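Local atomic coordinates of alpha-1,2-Mannosidase (Trichoderma reesei, PDB entry 1HCU), a protein that probably trims alpha-1,2-linked mannose residues from the high-mannose N-glycans of glycoproteins, with calcium as cofactor. Residues 144-147 against 148-151; 186-189 against 190-194; 260-263 against 264-267; 305-308 against 309-312. All coordinates share one frame; numbering follows the deposited sequence.

Each contact is a local turn where a helix or strand ends or, in contact 3, where a helix begins. Contact 4 is the most buried, its centre about 10 Å from the centre of the chain and beside the predicted catalytic residues, whereas contacts 1, 2 and 3 have centres 21 to 24 Å out and are partly buried. Contacts 2 and 3 meet, Thr186 CG2 lying 4.1 Å from Phe262 CZ, and Phe148 of contact 1 packs against Trp185 of helix 182-192, which also carries contact 2. Hydroxyls doubling a backbone bond mark contacts 1, 2 and 4; contact 3 instead relies on an aromatic pair, and contact 2 adds charged side chains bonded beyond it.

Contact 1 (144-147 against 148-151); sequences LKVA and FTTP
Thr149 closes back on Val146 through two hydrogen bonds to one acceptor, Val146 O. The hydroxyl OG1 of Thr149 donates to Val146 O over 2.6 Å, in the carbonyl plane, while the backbone N of Thr149 reaches Val146 O at 3.1 Å from a point 62° out of that plane. The hydroxyl can do this because OG1 sits between the backbone N and the carbonyl carbon (chi1 57°), folded back over the preceding turn. A further backbone bond runs from Phe148 N to Lys145 O (3.0 Å), and Ala147 N bonds to Leu144 O (2.9 Å). Thr150 OG1 bonds outside the turn, to the backbone at Gly153 and Val154. The successive i to i+3 backbone bonds define a short 3-10 turn that follows helix 127-144, before the chain passes into the loop leading to strand 158-160.

Across the segments the remaining contacts are van der Waals. Phe148 presents its ring edge to the carbonyl of its own turn, CD1 standing 3.4 Å from Lys145 O and 3.9 Å from Lys145 CA. With CG beside the backbone N (chi1 -57°), the ring edge is brought to the backbone of Lys145; beyond the turn the ring makes an edge-to-face pair with Trp185 and packs on Pro155 and Leu181. An alanine at Phe148 would remove the ring and is likely to leave Trp185 without its aromatic partner and open a gap between the turn and helix 182-192. Val146 CG2 is 3.9 Å from Thr149 OG1, and Thr150 CG2 rests 3.7 Å from Ala147 O.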
ATOM      1  N   LEU A 144       6.175   6.343  19.244  1.00 12.05           N
ATOM      2  CA  LEU A 144       5.265   6.896  18.259  1.00 12.50           C
ATOM      3  C   LEU A 144       3.992   7.438  18.909  1.00 13.61           C
ATOM      4  O   LEU A 144       3.425   8.427  18.447  1.00 13.00           O
ATOM      5  CB  LEU A 144       4.908   5.815  17.237  1.00  9.90           C
ATOM      6  CG  LEU A 144       5.467   5.857  15.803  1.00 10.73           C
ATOM      7  CD1 LEU A 144       6.843   6.490  15.719  1.00  7.32           C
ATOM      8  CD2 LEU A 144       5.483   4.433  15.291  1.00  5.82           C
ATOM      9  N   LYS A 145       3.562   6.815  20.000  1.00 13.82           N
ATOM     10  CA  LYS A 145       2.327   7.233  20.656  1.00 13.39           C
ATOM     11  C   LYS A 145       2.251   8.698  21.077  1.00 13.28           C
ATOM     12  O   LYS A 145       1.156   9.215  21.301  1.00 13.18           O
ATOM     13  CB  LYS A 145       2.027   6.326  21.854  1.00 13.62           C
ATOM     14  CG  LYS A 145       2.915   6.518  23.056  1.00 14.68           C
ATOM     15  CD  LYS A 145       2.327   5.778  24.247  1.00 17.08           C
ATOM     16  CE  LYS A 145       3.159   5.984  25.495  1.00 19.91           C
ATOM     17  NZ  LYS A 145       2.546   5.311  26.683  1.00 25.31           N
ATOM     18  N   VAL A 146       3.396   9.374  21.174  1.00 12.85           N
ATOM     19  CA  VAL A 146       3.407  10.792  21.560  1.00 12.77           C
ATOM     20  C   VAL A 146       2.651  11.611  20.505  1.00 13.80           C
ATOM     21  O   VAL A 146       2.219  12.738  20.757  1.00 16.08           O
ATOM     22  CB  VAL A 146       4.872  11.341  21.719  1.00 11.49           C
ATOM     23  CG1 VAL A 146       5.525  11.577  20.352  1.00  8.19           C
ATOM     24  CG2 VAL A 146       4.862  12.615  22.547  1.00  8.44           C
ATOM     25  N   ALA A 147       2.486  11.018  19.329  1.00 12.17           N
ATOM     26  CA  ALA A 147       1.779  11.643  18.220  1.00 11.58           C
ATOM     27  C   ALA A 147       0.321  11.943  18.572  1.00 12.80           C
ATOM     28  O   ALA A 147      -0.273  12.893  18.049  1.00 12.13           O
ATOM     29  CB  ALA A 147       1.831  10.726  17.001  1.00  8.57           C
ATOM     30  N   PHE A 148      -0.255  11.130  19.453  1.00 11.57           N
ATOM     31  CA  PHE A 148      -1.641  11.312  19.854  1.00 11.87           C
ATOM     32  C   PHE A 148      -1.857  12.273  21.010  1.00 14.00           C
ATOM     33  O   PHE A 148      -2.985  12.397  21.497  1.00 17.54           O
ATOM     34  CB  PHE A 148      -2.274   9.973  20.220  1.00 11.52           C
ATOM     35  CG  PHE A 148      -2.219   8.959  19.121  1.00 12.78           C
ATOM     36  CD1 PHE A 148      -1.134   8.095  19.007  1.00 10.82           C
ATOM     37  CD2 PHE A 148      -3.247   8.873  18.190  1.00 11.55           C
ATOM     38  CE1 PHE A 148      -1.077   7.163  17.988  1.00  9.92           C
ATOM     39  CE2 PHE A 148      -3.199   7.943  17.165  1.00 11.94           C
ATOM     40  CZ  PHE A 148      -2.109   7.085  17.064  1.00 12.16           C
ATOM     41  N   THR A 149      -0.798  12.950  21.452  1.00 14.25           N
ATOM     42  CA  THR A 149      -0.926  13.888  22.569  1.00 13.72           C
ATOM     43  C   THR A 149      -1.390  15.273  22.122  1.00 15.06           C
ATOM     44  O   THR A 149      -0.929  16.297  22.637  1.00 16.59           O
ATOM     45  CB  THR A 149       0.404  14.039  23.375  1.00 12.86           C
ATOM     46  OG1 THR A 149       1.467  14.450  22.505  1.00 12.11           O
ATOM     47  CG2 THR A 149       0.766  12.735  24.067  1.00  9.66           C
ATOM     48  N   THR A 150      -2.295  15.303  21.150  1.00 13.81           N
ATOM     49  CA  THR A 150      -2.845  16.557  20.657  1.00 12.52           C
ATOM     50  C   THR A 150      -4.122  16.816  21.460  1.00 12.98           C
ATOM     51  O   THR A 150      -4.654  15.912  22.090  1.00 12.69           O
ATOM     52  CB  THR A 150      -3.228  16.457  19.175  1.00 12.97           C
ATOM     53  OG1 THR A 150      -4.169  15.388  19.004  1.00 11.29           O
ATOM     54  CG2 THR A 150      -1.997  16.195  18.318  1.00 11.91           C
ATOM     55  N   PRO A 151      -4.632  18.056  21.433  1.00 13.78           N
ATOM     56  CA  PRO A 151      -5.853  18.409  22.170  1.00 14.23           C
ATOM     57  C   PRO A 151      -7.065  17.551  21.797  1.00 14.57           C
ATOM     58  O   PRO A 151      -7.882  17.219  22.660  1.00 14.69           O
ATOM     59  CB  PRO A 151      -6.056  19.886  21.812  1.00 13.76           C
ATOM     60  CG  PRO A 151      -4.662  20.374  21.604  1.00 14.22           C
ATOM     61  CD  PRO A 151      -4.039  19.249  20.799  1.00 12.08           C
TER

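Contact 2 (186-189 against 190-194); sequences TRLS and DLTGN
Leu188 and Thr192 form the tight side of this last helical turn. Leu188 O receives two bonds from Thr192, from N at 2.8 Å, nearly along the C=O axis, and from OG1 at 2.9 Å, well above the carbonyl plane. OG1 reaches it by sitting between the backbone N and the carbonyl carbon (chi1 64°), which also brings Thr192 CG2 to 3.8 Å from Leu188 CD1. The same OG1 accepts from Asn194 N at 3.1 Å. Ser189 is held at two different atoms: its OG donates to Asn194 O (2.8 Å), while Gly193 N bonds to Ser189 O (2.7 Å). Exposed Gly193, with a positive phi of 89°, is where the chain leaves the helix on the solvent side.

Between the segments, the flank of Arg187, Asp190 and Leu191 is looser. Leu191 CD1 lies over one face of the Arg187 guanidinium, 3.5 Å from NH2 and displaced toward its rim. Arg187 NH1 and Asp190 OD1 remain 4.5 Å apart, too far for a salt bridge, with their flat groups turned 86° from each other. Each is bonded instead to residues outside the turn: Tyr257 OH bonds to both, Asp114 pairs with Arg187, and Arg493 with Asp190. Together the glycine exit and the Thr192 ST turn end helix 182-192, and Asn194 OD1 caps Gln196 N to start helix 196-209, a tight helix-to-helix connection in the family 47 alpha/alpha barrel.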
ATOM      1  N   THR A 186      -4.303  -1.603  16.620  1.00 13.17           N
ATOM      2  CA  THR A 186      -5.297  -2.459  17.256  1.00 13.80           C
ATOM      3  C   THR A 186      -4.692  -3.856  17.355  1.00 12.92           C
ATOM      4  O   THR A 186      -4.866  -4.552  18.352  1.00 12.51           O
ATOM      5  CB  THR A 186      -6.618  -2.526  16.444  1.00 14.28           C
ATOM      6  OG1 THR A 186      -7.291  -1.261  16.518  1.00 16.57           O
ATOM      7  CG2 THR A 186      -7.536  -3.607  17.002  1.00 11.43           C
ATOM      8  N   ARG A 187      -3.953  -4.246  16.319  1.00 14.15           N
ATOM      9  CA  ARG A 187      -3.295  -5.550  16.285  1.00 13.58           C
ATOM     10  C   ARG A 187      -2.293  -5.630  17.434  1.00 14.47           C
ATOM     11  O   ARG A 187      -2.182  -6.652  18.102  1.00 16.23           O
ATOM     12  CB  ARG A 187      -2.573  -5.749  14.940  1.00 13.23           C
ATOM     13  CG  ARG A 187      -2.000  -7.147  14.735  1.00 11.90           C
ATOM     14  CD  ARG A 187      -3.095  -8.190  14.895  1.00 12.86           C
ATOM     15  NE  ARG A 187      -2.590  -9.560  14.964  1.00 12.23           N
ATOM     16  CZ  ARG A 187      -3.160 -10.527  15.684  1.00 14.11           C
ATOM     17  NH1 ARG A 187      -4.251 -10.262  16.398  1.00 11.77           N
ATOM     18  NH2 ARG A 187      -2.656 -11.759  15.681  1.00 11.03           N
ATOM     19  N   LEU A 188      -1.569  -4.539  17.664  1.00 15.12           N
ATOM     20  CA  LEU A 188      -0.579  -4.503  18.738  1.00 15.96           C
ATOM     21  C   LEU A 188      -1.249  -4.690  20.118  1.00 17.20           C
ATOM     22  O   LEU A 188      -0.764  -5.465  20.941  1.00 17.58           O
ATOM     23  CB  LEU A 188       0.204  -3.177  18.688  1.00 11.55           C
ATOM     24  CG  LEU A 188       1.394  -3.025  19.647  1.00  9.61           C
ATOM     25  CD1 LEU A 188       2.421  -4.101  19.359  1.00  6.99           C
ATOM     26  CD2 LEU A 188       2.012  -1.653  19.504  1.00  7.13           C
ATOM     27  N   SER A 189      -2.356  -3.985  20.367  1.00 16.29           N
ATOM     28  CA  SER A 189      -3.065  -4.115  21.641  1.00 16.48           C
ATOM     29  C   SER A 189      -3.511  -5.552  21.860  1.00 17.05           C
ATOM     30  O   SER A 189      -3.411  -6.082  22.962  1.00 17.08           O
ATOM     31  CB  SER A 189      -4.310  -3.222  21.687  1.00 13.55           C
ATOM     32  OG  SER A 189      -3.971  -1.853  21.724  1.00 16.21           O
ATOM     33  N   ASP A 190      -4.017  -6.178  20.806  1.00 17.19           N
ATOM     34  CA  ASP A 190      -4.480  -7.550  20.921  1.00 19.18           C
ATOM     35  C   ASP A 190      -3.328  -8.509  21.212  1.00 20.07           C
ATOM     36  O   ASP A 190      -3.490  -9.479  21.948  1.00 20.91           O
ATOM     37  CB  ASP A 190      -5.202  -7.975  19.640  1.00 18.33           C
ATOM     38  CG  ASP A 190      -6.604  -7.399  19.540  1.00 19.70           C
ATOM     39  OD1 ASP A 190      -7.265  -7.646  18.509  1.00 18.20           O
ATOM     40  OD2 ASP A 190      -7.045  -6.711  20.488  1.00 19.22           O
ATOM     41  N   LEU A 191      -2.164  -8.227  20.638  1.00 20.65           N
ATOM     42  CA  LEU A 191      -0.988  -9.071  20.826  1.00 19.96           C
ATOM     43  C   LEU A 191      -0.298  -8.850  22.168  1.00 20.18           C
ATOM     44  O   LEU A 191       0.239  -9.791  22.748  1.00 19.35           O
ATOM     45  CB  LEU A 191       0.003  -8.819  19.691  1.00 20.27           C
ATOM     46  CG  LEU A 191       0.275  -9.960  18.706  1.00 23.26           C
ATOM     47  CD1 LEU A 191      -0.913 -10.896  18.607  1.00 23.10           C
ATOM     48  CD2 LEU A 191       0.623  -9.360  17.346  1.00 20.53           C
ATOM     49  N   THR A 192      -0.326  -7.611  22.659  1.00 19.11           N
ATOM     50  CA  THR A 192       0.318  -7.257  23.929  1.00 20.17           C
ATOM     51  C   THR A 192      -0.610  -7.280  25.145  1.00 20.00           C
ATOM     52  O   THR A 192      -0.155  -7.440  26.268  1.00 21.25           O
ATOM     53  CB  THR A 192       0.917  -5.831  23.887  1.00 20.00           C
ATOM     54  OG1 THR A 192      -0.148  -4.882  23.717  1.00 19.79           O
ATOM     55  CG2 THR A 192       1.919  -5.686  22.745  1.00 17.34           C
ATOM     56  N   GLY A 193      -1.904  -7.090  24.928  1.00 19.93           N
ATOM     57  CA  GLY A 193      -2.828  -7.071  26.047  1.00 17.82           C
ATOM     58  C   GLY A 193      -2.978  -5.669  26.613  1.00 18.48           C
ATOM     59  O   GLY A 193      -3.704  -5.458  27.579  1.00 19.60           O
ATOM     60  N   ASN A 194      -2.275  -4.713  26.013  1.00 17.79           N
ATOM     61  CA  ASN A 194      -2.331  -3.316  26.435  1.00 16.51           C
ATOM     62  C   ASN A 194      -3.296  -2.580  25.492  1.00 16.32           C
ATOM     63  O   ASN A 194      -2.960  -2.299  24.346  1.00 13.66           O
ATOM     64  CB  ASN A 194      -0.935  -2.691  26.353  1.00 15.57           C
ATOM     65  CG  ASN A 194      -0.919  -1.241  26.787  1.00 16.30           C
ATOM     66  OD1 ASN A 194      -1.962  -0.659  27.071  1.00 17.95           O
ATOM     67  ND2 ASN A 194       0.270  -0.650  26.839  1.00 20.07           N
TER

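Contact 3 (260-263 against 264-267)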
ATOM      1  N   VAL A 260     -17.630  -7.481  14.011  1.00 14.12           N
ATOM      2  CA  VAL A 260     -18.487  -6.940  15.052  1.00 15.20           C
ATOM      3  C   VAL A 260     -17.989  -5.595  15.554  1.00 16.35           C
ATOM      4  O   VAL A 260     -18.691  -4.586  15.446  1.00 17.22           O
ATOM      5  CB  VAL A 260     -18.607  -7.909  16.253  1.00 16.74           C
ATOM      6  CG1 VAL A 260     -19.448  -7.269  17.370  1.00 15.01           C
ATOM      7  CG2 VAL A 260     -19.254  -9.219  15.798  1.00 18.03           C
ATOM      8  N   ALA A 261     -16.772  -5.572  16.086  1.00 15.74           N
ATOM      9  CA  ALA A 261     -16.212  -4.336  16.621  1.00 15.27           C
ATOM     10  C   ALA A 261     -16.158  -3.189  15.623  1.00 14.99           C
ATOM     11  O   ALA A 261     -16.362  -2.033  15.999  1.00 13.47           O
ATOM     12  CB  ALA A 261     -14.823  -4.589  17.174  1.00 15.12           C
ATOM     13  N   PHE A 262     -15.898  -3.498  14.353  1.00 14.50           N
ATOM     14  CA  PHE A 262     -15.783  -2.445  13.348  1.00 14.59           C
ATOM     15  C   PHE A 262     -16.841  -2.447  12.252  1.00 13.96           C
ATOM     16  O   PHE A 262     -16.575  -2.039  11.123  1.00 13.11           O
ATOM     17  CB  PHE A 262     -14.377  -2.478  12.735  1.00 16.30           C
ATOM     18  CG  PHE A 262     -13.270  -2.523  13.760  1.00 16.98           C
ATOM     19  CD1 PHE A 262     -12.790  -3.743  14.230  1.00 18.89           C
ATOM     20  CD2 PHE A 262     -12.742  -1.349  14.290  1.00 17.01           C
ATOM     21  CE1 PHE A 262     -11.801  -3.792  15.216  1.00 18.44           C
ATOM     22  CE2 PHE A 262     -11.755  -1.389  15.277  1.00 15.52           C
ATOM     23  CZ  PHE A 262     -11.285  -2.609  15.739  1.00 16.18           C
ATOM     24  N   ALA A 263     -18.044  -2.896  12.598  1.00 15.29           N
ATOM     25  CA  ALA A 263     -19.165  -2.933  11.661  1.00 14.94           C
ATOM     26  C   ALA A 263     -19.491  -1.520  11.180  1.00 15.27           C
ATOM     27  O   ALA A 263     -19.938  -1.323  10.049  1.00 14.34           O
ATOM     28  CB  ALA A 263     -20.392  -3.545  12.335  1.00 14.78           C
ATOM     29  N   HIS A 264     -19.263  -0.537  12.044  1.00 15.34           N
ATOM     30  CA  HIS A 264     -19.545   0.847  11.685  1.00 16.28           C
ATOM     31  C   HIS A 264     -18.557   1.332  10.626  1.00 14.04           C
ATOM     32  O   HIS A 264     -18.898   2.161   9.787  1.00 11.40           O
ATOM     33  CB  HIS A 264     -19.476   1.762  12.913  1.00 16.35           C
ATOM     34  CG  HIS A 264     -19.986   3.143  12.649  1.00 19.38           C
ATOM     35  ND1 HIS A 264     -19.243   4.276  12.909  1.00 21.86           N
ATOM     36  CD2 HIS A 264     -21.157   3.572  12.126  1.00 19.83           C
ATOM     37  CE1 HIS A 264     -19.935   5.345  12.555  1.00 20.74           C
ATOM     38  NE2 HIS A 264     -21.099   4.945  12.076  1.00 23.15           N
ATOM     39  N   TYR A 265     -17.331   0.811  10.685  1.00 14.86           N
ATOM     40  CA  TYR A 265     -16.281   1.153   9.719  1.00 12.31           C
ATOM     41  C   TYR A 265     -16.755   0.667   8.350  1.00 11.04           C
ATOM     42  O   TYR A 265     -16.571   1.338   7.333  1.00 10.60           O
ATOM     43  CB  TYR A 265     -14.971   0.449  10.079  1.00 12.43           C
ATOM     44  CG  TYR A 265     -14.147   1.106  11.175  1.00 12.63           C
ATOM     45  CD1 TYR A 265     -12.774   1.303  11.005  1.00 12.13           C
ATOM     46  CD2 TYR A 265     -14.726   1.526  12.373  1.00 12.69           C
ATOM     47  CE1 TYR A 265     -11.997   1.899  11.992  1.00 11.80           C
ATOM     48  CE2 TYR A 265     -13.953   2.131  13.375  1.00 11.54           C
ATOM     49  CZ  TYR A 265     -12.591   2.312  13.171  1.00 14.31           C
ATOM     50  OH  TYR A 265     -11.812   2.920  14.131  1.00 16.11           O
ATOM     51  N   LYS A 266     -17.371  -0.511   8.357  1.00  9.45           N
ATOM     52  CA  LYS A 266     -17.908  -1.134   7.154  1.00 11.00           C
ATOM     53  C   LYS A 266     -18.974  -0.240   6.517  1.00 11.28           C
ATOM     54  O   LYS A 266     -19.008  -0.083   5.296  1.00  9.02           O
ATOM     55  CB  LYS A 266     -18.529  -2.492   7.496  1.00 11.76           C
ATOM     56  CG  LYS A 266     -19.337  -3.082   6.360  1.00 14.80           C
ATOM     57  CD  LYS A 266     -20.513  -3.900   6.862  1.00 15.09           C
ATOM     58  CE  LYS A 266     -21.481  -3.052   7.656  1.00 16.02           C
ATOM     59  NZ  LYS A 266     -22.703  -3.804   8.044  1.00 15.36           N
ATOM     60  N   ASP A 267     -19.848   0.335   7.344  1.00 10.78           N
ATOM     61  CA  ASP A 267     -20.894   1.223   6.835  1.00 10.79           C
ATOM     62  C   ASP A 267     -20.305   2.478   6.194  1.00 10.19           C
ATOM     63  O   ASP A 267     -20.793   2.932   5.161  1.00 10.59           O
ATOM     64  CB  ASP A 267     -21.872   1.626   7.950  1.00  8.35           C
ATOM     65  CG  ASP A 267     -22.849   0.510   8.318  1.00 11.77           C
ATOM     66  OD1 ASP A 267     -22.903  -0.516   7.600  1.00  8.64           O
ATOM     67  OD2 ASP A 267     -23.573   0.671   9.328  1.00 10.96           O
TER
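Phe262 and Tyr265 form a T-shaped pair across the start of helix 263-280, where Phe262, the third residue of a type I beta turn from Val260 to Ala263, holds the N-cap position. The edge of Phe262 points at the face of Tyr265: CD2 of Phe262 lies over the ring centre, 3.8 Å from both CE2 and CZ of Tyr265, with centroids 5.1 Å apart and planes at 81°. In both residues CG stands beside the backbone N (chi1 -49° for Phe262, -81° for Tyr265), and both side chains lie alongside, pointing the same way. Gln202 and Met254 touch both side chains, joining this helix start to helices 196-209 and 245-257. A serine in place of Tyr265 would probably leave the Phe262 edge without a ring face to rest on and open a gap toward Glu205 and Leu209.

The backbone begins the helix with Phe262 O, which accepts from Lys266 N at 3.3 Å and, weakly, from Tyr265 N. Asp267 N bonds to Ala263 O at 3.2 Å. Lys266, bent at its second and third torsions, forms a salt bridge from NZ to Asp267 OD1 (3.3 Å), its CE passing 3.3 Å from Ala263 O.

Contact 4 (305-308 against 309-312)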
ATOM      1  N   SER A 305      -5.583  10.918 -12.448  1.00 13.22           N
ATOM      2  CA  SER A 305      -5.335   9.788 -11.569  1.00 13.42           C
ATOM      3  C   SER A 305      -3.891   9.313 -11.713  1.00 12.96           C
ATOM      4  O   SER A 305      -3.084   9.962 -12.370  1.00 13.48           O
ATOM      5  CB  SER A 305      -6.322   8.665 -11.891  1.00 12.52           C
ATOM      6  OG  SER A 305      -6.422   7.736 -10.831  1.00 12.29           O
ATOM      7  N   GLY A 306      -3.555   8.185 -11.100  1.00 14.44           N
ATOM      8  CA  GLY A 306      -2.187   7.709 -11.196  1.00 11.88           C
ATOM      9  C   GLY A 306      -2.029   6.325 -10.626  1.00 10.99           C
ATOM     10  O   GLY A 306      -3.004   5.684 -10.250  1.00 12.50           O
ATOM     11  N   HIS A 307      -0.785   5.874 -10.537  1.00 11.86           N
ATOM     12  CA  HIS A 307      -0.488   4.540 -10.037  1.00 11.05           C
ATOM     13  C   HIS A 307      -0.961   4.267  -8.603  1.00 12.18           C
ATOM     14  O   HIS A 307      -1.286   3.128  -8.268  1.00 12.24           O
ATOM     15  CB  HIS A 307       1.012   4.288 -10.166  1.00 11.44           C
ATOM     16  CG  HIS A 307       1.377   2.840 -10.225  1.00 12.81           C
ATOM     17  ND1 HIS A 307       1.167   1.976  -9.172  1.00 12.22           N
ATOM     18  CD2 HIS A 307       1.953   2.106 -11.206  1.00 13.01           C
ATOM     19  CE1 HIS A 307       1.602   0.773  -9.500  1.00 12.47           C
ATOM     20  NE2 HIS A 307       2.085   0.825 -10.727  1.00 13.99           N
ATOM     21  N   LEU A 308      -1.008   5.291  -7.756  1.00 12.51           N
ATOM     22  CA  LEU A 308      -1.451   5.080  -6.370  1.00 14.86           C
ATOM     23  C   LEU A 308      -2.910   4.643  -6.322  1.00 14.77           C
ATOM     24  O   LEU A 308      -3.268   3.734  -5.570  1.00 13.15           O
ATOM     25  CB  LEU A 308      -1.273   6.356  -5.524  1.00 13.26           C
ATOM     26  CG  LEU A 308       0.152   6.792  -5.159  1.00 15.69           C
ATOM     27  CD1 LEU A 308       0.107   8.116  -4.398  1.00 14.41           C
ATOM     28  CD2 LEU A 308       0.827   5.714  -4.314  1.00 15.14           C
ATOM     29  N   ALA A 309      -3.750   5.281  -7.133  1.00 14.85           N
ATOM     30  CA  ALA A 309      -5.173   4.944  -7.157  1.00 15.93           C
ATOM     31  C   ALA A 309      -5.468   3.575  -7.765  1.00 16.23           C
ATOM     32  O   ALA A 309      -6.589   3.081  -7.656  1.00 15.72           O
ATOM     33  CB  ALA A 309      -5.953   6.011  -7.908  1.00 13.92           C
ATOM     34  N   SER A 310      -4.478   2.951  -8.396  1.00 14.77           N
ATOM     35  CA  SER A 310      -4.738   1.658  -9.012  1.00 15.44           C
ATOM     36  C   SER A 310      -4.964   0.539  -7.993  1.00 14.56           C
ATOM     37  O   SER A 310      -5.330  -0.574  -8.365  1.00 15.90           O
ATOM     38  CB  SER A 310      -3.606   1.274  -9.971  1.00 13.97           C
ATOM     39  OG  SER A 310      -2.409   0.995  -9.273  1.00 17.15           O
ATOM     40  N   PHE A 311      -4.755   0.829  -6.713  1.00 12.08           N
ATOM     41  CA  PHE A 311      -4.945  -0.174  -5.663  1.00 11.25           C
ATOM     42  C   PHE A 311      -6.450  -0.336  -5.428  1.00 11.59           C
ATOM     43  O   PHE A 311      -6.903  -1.326  -4.856  1.00 10.43           O
ATOM     44  CB  PHE A 311      -4.290   0.287  -4.354  1.00 10.22           C
ATOM     45  CG  PHE A 311      -5.234   1.028  -3.442  1.00  8.50           C
ATOM     46  CD1 PHE A 311      -5.851   0.372  -2.383  1.00  9.11           C
ATOM     47  CD2 PHE A 311      -5.578   2.352  -3.701  1.00  9.16           C
ATOM     48  CE1 PHE A 311      -6.802   1.021  -1.596  1.00  8.60           C
ATOM     49  CE2 PHE A 311      -6.525   3.009  -2.928  1.00  8.56           C
ATOM     50  CZ  PHE A 311      -7.139   2.341  -1.871  1.00  9.97           C
ATOM     51  N   GLY A 312      -7.212   0.658  -5.872  1.00 12.54           N
ATOM     52  CA  GLY A 312      -8.655   0.642  -5.705  1.00 12.73           C
ATOM     53  C   GLY A 312      -9.333  -0.642  -6.140  1.00 13.13           C
ATOM     54  O   GLY A 312     -10.200  -1.156  -5.431  1.00 14.68           O
TER
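Ser305 and Ala309 meet where strand 300-306 ends and a short 3-10 turn that includes Ala309 and Ser310 carries the chain toward helix 312-323, beside the active site predicted for this alpha/alpha-barrel enzyme. OG of Ser305, anti to its own backbone N (chi1 -161°), lies 3.4 Å from Ala309 CB; its hydrogen bond to Tyr339 OH ties the strand end to helix 326-344. At Gly306 the carbonyl O receives a weak bond from Ala309 N (3.2 Å).

His307 O takes two bonds from Ser310, from OG at 2.6 Å with the donor tilted 21° from the carbonyl plane, and from N at 3.2 Å, well above that plane. OG of Ser310 is turned back onto His307 O, being placed between its backbone N and carbonyl carbon (chi1 69°), and it also bonds to Thr394 OG1. The imidazole is close too, ND1 of His307 3.7 Å from Ser310 OG, but its bonds lead outside the turn: NE2 to Tyr343 OH, and ND1, weakly, to Glu393, a predicted active-site residue. Ser310 is thus shared with the start of helix 393-405, which holds that glutamate.

Toward residues 309-312 Leu308 offers its carbonyl; its side chain packs on Arg391 and Glu393. Phe311 N bonds weakly to Leu308 O at 3.5 Å, while the Phe311 side chain, touching the predicted active-site Asp245, turns its ring edge to the same oxygen, CD2 lying 3.3 Å away.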